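Local coordinates for protein nucleoporin NUP82 (Chaetomium thermophilum, PDB 5CWW) that probably serves as a structural component of the nuclear pore complex, here represented by its N-terminal beta-propeller domain, at residues 100-112 with 147-160. Residues are numbered along the deposited sequence; the frame is centred on the assembly and turned at random.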
# COMPACT_ATOMS: atom_id res chain seq x y z
N GLY B 100 -12.45 32.18 11.81
CA GLY B 100 -11.32 32.34 12.71
C GLY B 100 -10.42 33.49 12.31
O GLY B 100 -9.28 33.58 12.76
N ALA B 101 -10.93 34.37 11.45
CA ALA B 101 -10.17 35.52 10.98
C ALA B 101 -9.87 36.48 12.13
O ALA B 101 -8.95 37.30 12.04
CB ALA B 101 -10.92 36.24 9.88
N ALA B 102 -10.65 36.39 13.20
CA ALA B 102 -10.44 37.23 14.38
C ALA B 102 -9.38 36.64 15.31
O ALA B 102 -8.84 37.34 16.17
CB ALA B 102 -11.75 37.41 15.13
N THR B 103 -9.08 35.36 15.12
CA THR B 103 -8.09 34.67 15.95
C THR B 103 -6.78 34.51 15.20
O THR B 103 -6.73 33.92 14.12
CB THR B 103 -8.60 33.28 16.39
OG1 THR B 103 -9.92 33.39 16.93
CG2 THR B 103 -7.68 32.67 17.44
N ALA B 104 -5.71 35.04 15.78
CA ALA B 104 -4.38 34.96 15.18
C ALA B 104 -3.87 33.52 15.19
O ALA B 104 -3.97 32.83 16.20
CB ALA B 104 -3.41 35.88 15.90
N GLY B 105 -3.32 33.08 14.06
CA GLY B 105 -2.75 31.75 13.96
C GLY B 105 -3.78 30.65 13.90
O GLY B 105 -3.47 29.49 14.17
N TYR B 106 -5.02 31.00 13.57
CA TYR B 106 -6.10 30.03 13.47
C TYR B 106 -7.06 30.38 12.34
O TYR B 106 -7.52 31.51 12.23
CB TYR B 106 -6.87 29.94 14.79
CG TYR B 106 -8.08 29.03 14.72
CD1 TYR B 106 -7.93 27.66 14.60
CD2 TYR B 106 -9.36 29.55 14.77
CE1 TYR B 106 -9.03 26.82 14.53
CE2 TYR B 106 -10.47 28.72 14.71
CZ TYR B 106 -10.30 27.36 14.59
OH TYR B 106 -11.40 26.53 14.52
N ARG B 107 -7.36 29.39 11.51
CA ARG B 107 -8.28 29.57 10.39
C ARG B 107 -9.06 28.29 10.13
O ARG B 107 -8.57 27.19 10.39
CB ARG B 107 -7.52 29.98 9.12
CG ARG B 107 -7.32 31.48 8.96
CD ARG B 107 -8.62 32.19 8.61
NE ARG B 107 -8.39 33.37 7.79
CZ ARG B 107 -9.35 34.04 7.15
NH1 ARG B 107 -10.61 33.64 7.24
NH2 ARG B 107 -9.04 35.10 6.43
N ILE B 108 -10.28 28.44 9.63
CA ILE B 108 -11.12 27.29 9.29
C ILE B 108 -11.04 27.06 7.78
O ILE B 108 -11.05 28.01 7.00
CB ILE B 108 -12.59 27.50 9.72
CG1 ILE B 108 -13.20 26.18 10.21
CG2 ILE B 108 -13.44 28.13 8.61
CD1 ILE B 108 -12.75 25.80 11.59
N ILE B 109 -10.96 25.79 7.39
CA ILE B 109 -10.98 25.41 5.98
C ILE B 109 -12.18 24.52 5.70
O ILE B 109 -12.15 23.32 5.96
CB ILE B 109 -9.70 24.64 5.55
CG1 ILE B 109 -8.44 25.31 6.11
CG2 ILE B 109 -9.64 24.52 4.03
CD1 ILE B 109 -8.18 26.69 5.58
N LYS B 110 -13.25 25.12 5.18
CA LYS B 110 -14.40 24.34 4.76
C LYS B 110 -14.04 23.58 3.49
O LYS B 110 -13.33 24.10 2.63
CB LYS B 110 -15.62 25.24 4.52
CG LYS B 110 -16.49 25.45 5.76
CD LYS B 110 -17.20 24.16 6.17
CE LYS B 110 -18.12 24.39 7.36
NZ LYS B 110 -18.76 23.12 7.81
N THR B 111 -14.52 22.35 3.39
CA THR B 111 -14.19 21.47 2.27
C THR B 111 -15.47 21.02 1.56
O THR B 111 -16.56 21.12 2.12
CB THR B 111 -13.41 20.23 2.74
OG1 THR B 111 -14.31 19.31 3.37
CG2 THR B 111 -12.31 20.61 3.72
N PRO B 112 -15.33 20.53 0.32
CA PRO B 112 -16.49 20.04 -0.44
C PRO B 112 -16.78 18.55 -0.23
O PRO B 112 -17.59 18.00 -0.97
CB PRO B 112 -16.07 20.31 -1.88
CG PRO B 112 -14.60 20.11 -1.87
CD PRO B 112 -14.12 20.59 -0.52
N HIS B 147 -2.49 34.22 5.55
CA HIS B 147 -3.91 34.19 5.88
C HIS B 147 -4.17 33.85 7.35
O HIS B 147 -5.30 33.92 7.82
CB HIS B 147 -4.65 33.19 4.99
CG HIS B 147 -4.78 33.62 3.57
ND1 HIS B 147 -5.79 34.45 3.13
CD2 HIS B 147 -4.02 33.34 2.47
CE1 HIS B 147 -5.66 34.66 1.83
NE2 HIS B 147 -4.59 34.00 1.41
N LEU B 148 -3.11 33.48 8.07
CA LEU B 148 -3.23 33.17 9.50
C LEU B 148 -3.19 34.42 10.37
O LEU B 148 -3.56 34.38 11.54
CB LEU B 148 -2.13 32.19 9.92
CG LEU B 148 -2.31 30.74 9.47
CD1 LEU B 148 -1.05 29.94 9.74
CD2 LEU B 148 -3.50 30.10 10.17
N HIS B 149 -2.73 35.53 9.80
CA HIS B 149 -2.71 36.81 10.52
C HIS B 149 -4.08 37.48 10.48
O HIS B 149 -4.83 37.31 9.52
CB HIS B 149 -1.65 37.75 9.92
CG HIS B 149 -0.27 37.17 9.91
ND1 HIS B 149 0.38 36.77 11.05
CD2 HIS B 149 0.59 36.94 8.88
CE1 HIS B 149 1.58 36.31 10.73
NE2 HIS B 149 1.73 36.40 9.43
N ILE B 150 -4.39 38.23 11.53
CA ILE B 150 -5.66 38.95 11.60
C ILE B 150 -5.65 40.11 10.60
O ILE B 150 -6.70 40.54 10.13
CB ILE B 150 -5.92 39.50 13.02
CG1 ILE B 150 -5.86 38.36 14.05
CG2 ILE B 150 -7.28 40.19 13.09
CD1 ILE B 150 -5.87 38.83 15.49
N GLN B 151 -4.46 40.61 10.29
CA GLN B 151 -4.31 41.73 9.38
C GLN B 151 -4.81 41.40 7.98
O GLN B 151 -5.22 42.29 7.23
CB GLN B 151 -2.84 42.17 9.31
CG GLN B 151 -2.26 42.61 10.64
CD GLN B 151 -0.80 43.01 10.54
OE1 GLN B 151 -0.19 42.91 9.48
NE2 GLN B 151 -0.24 43.47 11.65
N ASP B 152 -4.79 40.12 7.62
CA ASP B 152 -5.23 39.68 6.30
C ASP B 152 -6.73 39.91 6.14
O ASP B 152 -7.54 39.33 6.87
CB ASP B 152 -4.88 38.21 6.08
CG ASP B 152 -4.98 37.79 4.62
OD1 ASP B 152 -5.97 38.17 3.96
OD2 ASP B 152 -4.07 37.09 4.14
N THR B 153 -7.08 40.75 5.18
CA THR B 153 -8.48 41.09 4.91
C THR B 153 -8.95 40.44 3.61
O THR B 153 -10.15 40.26 3.40
CB THR B 153 -8.67 42.62 4.80
OG1 THR B 153 -8.05 43.26 5.93
CG2 THR B 153 -10.15 42.99 4.77
N THR B 154 -8.00 40.08 2.75
CA THR B 154 -8.30 39.48 1.45
C THR B 154 -9.18 38.23 1.59
O THR B 154 -9.15 37.57 2.63
CB THR B 154 -7.01 39.10 0.70
OG1 THR B 154 -6.25 38.17 1.48
CG2 THR B 154 -6.17 40.34 0.43
N PRO B 155 -9.96 37.92 0.55
CA PRO B 155 -10.86 36.76 0.62
C PRO B 155 -10.10 35.44 0.79
O PRO B 155 -9.04 35.25 0.19
CB PRO B 155 -11.60 36.80 -0.72
CG PRO B 155 -10.71 37.57 -1.62
CD PRO B 155 -10.05 38.59 -0.76
N PHE B 156 -10.67 34.54 1.59
CA PHE B 156 -10.02 33.28 1.93
C PHE B 156 -10.83 32.10 1.43
O PHE B 156 -11.80 31.68 2.06
CB PHE B 156 -9.82 33.19 3.45
CG PHE B 156 -9.06 31.97 3.89
CD1 PHE B 156 -7.73 31.81 3.53
CD2 PHE B 156 -9.66 31.00 4.66
CE1 PHE B 156 -7.02 30.70 3.93
CE2 PHE B 156 -8.96 29.89 5.07
CZ PHE B 156 -7.64 29.74 4.70
N LYS B 157 -10.43 31.56 0.28
CA LYS B 157 -11.13 30.44 -0.35
C LYS B 157 -10.14 29.47 -1.00
O LYS B 157 -9.95 29.49 -2.21
CB LYS B 157 -12.14 30.95 -1.39
CG LYS B 157 -11.59 31.97 -2.38
CD LYS B 157 -12.71 32.57 -3.23
CE LYS B 157 -13.52 33.60 -2.46
NZ LYS B 157 -14.58 34.22 -3.30
N PRO B 158 -9.50 28.62 -0.18
CA PRO B 158 -8.53 27.63 -0.67
C PRO B 158 -9.13 26.71 -1.73
O PRO B 158 -10.21 26.14 -1.53
CB PRO B 158 -8.15 26.84 0.58
CG PRO B 158 -8.42 27.78 1.71
CD PRO B 158 -9.62 28.57 1.29
N LYS B 159 -8.43 26.56 -2.85
CA LYS B 159 -8.91 25.74 -3.96
C LYS B 159 -8.83 24.25 -3.63
O LYS B 159 -7.82 23.76 -3.13
CB LYS B 159 -8.10 26.04 -5.22
CG LYS B 159 -8.49 25.21 -6.45
CD LYS B 159 -9.94 25.48 -6.86
CE LYS B 159 -10.32 24.71 -8.11
NZ LYS B 159 -11.75 24.92 -8.47
N PHE B 160 -9.93 23.55 -3.90
CA PHE B 160 -9.99 22.10 -3.76
C PHE B 160 -10.24 21.47 -5.13
O PHE B 160 -11.16 21.87 -5.85
CB PHE B 160 -11.10 21.68 -2.80
CG PHE B 160 -10.74 21.82 -1.35
CD1 PHE B 160 -10.81 23.05 -0.71
CD2 PHE B 160 -10.34 20.72 -0.61
CE1 PHE B 160 -10.48 23.18 0.62
CE2 PHE B 160 -10.01 20.84 0.72
CZ PHE B 160 -10.08 22.08 1.34
O HOH W 1 -11.11 36.48 4.68
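The guanidinium of Arg107 lies on one face of the Phe156 ring, the two planes 24° apart and Arg107 CZ 4.4 Å from the ring centroid. The cation-pi contact is off-centre, displaced toward Phe156 CB. Ala101 CB lies over the rim of the opposite face of the guanidinium, and the chain, bent at chi2 (-71°), brings its NE to His147 O at 3.1 Å, in the guanidinium plane. A water bridges NH2 to Thr154 O, so packing on its faces and bonds at its edge fix the orientation of the group. Arginine suits this place because one planar cation can stack on an aromatic ring while donating to one backbone carbonyl and to a water that passes the bond on to a second.

A chi1 of -175° swings the Phe156 ring out from its backbone, against Arg107 and Ile109. Pro158 CD sits over its far face, Ile109 CD1 packs closely at its rim, and Ile108 O lies near the ring plane. Further along, Ile109 CG2 meets the edge of Phe160 at CZ, 3.7 Å away, while Pro112 CD makes a CH-pi contact over a face of that ring, 4.0 Å from its centroid. Branched Ile109 thus serves both aromatic rings, one with each methyl.

At the other end, Gly105 N donates to Leu148 O (2.8 Å); Gly105 takes the third position of the type II turn Thr103-Tyr106, where positive phi favours glycine. Ile150 packs against this turn, its CD1 meeting Ala102 O and Ala104 CB.

Strand 106-110 is an edge strand of its four-stranded antiparallel sheet, pairing with strand 63-68, whose Trp66 also touches Arg107 and Leu148. The long loop linking neighbouring strands 137-141 and 160-162 of the next propeller sheet packs along it on the way.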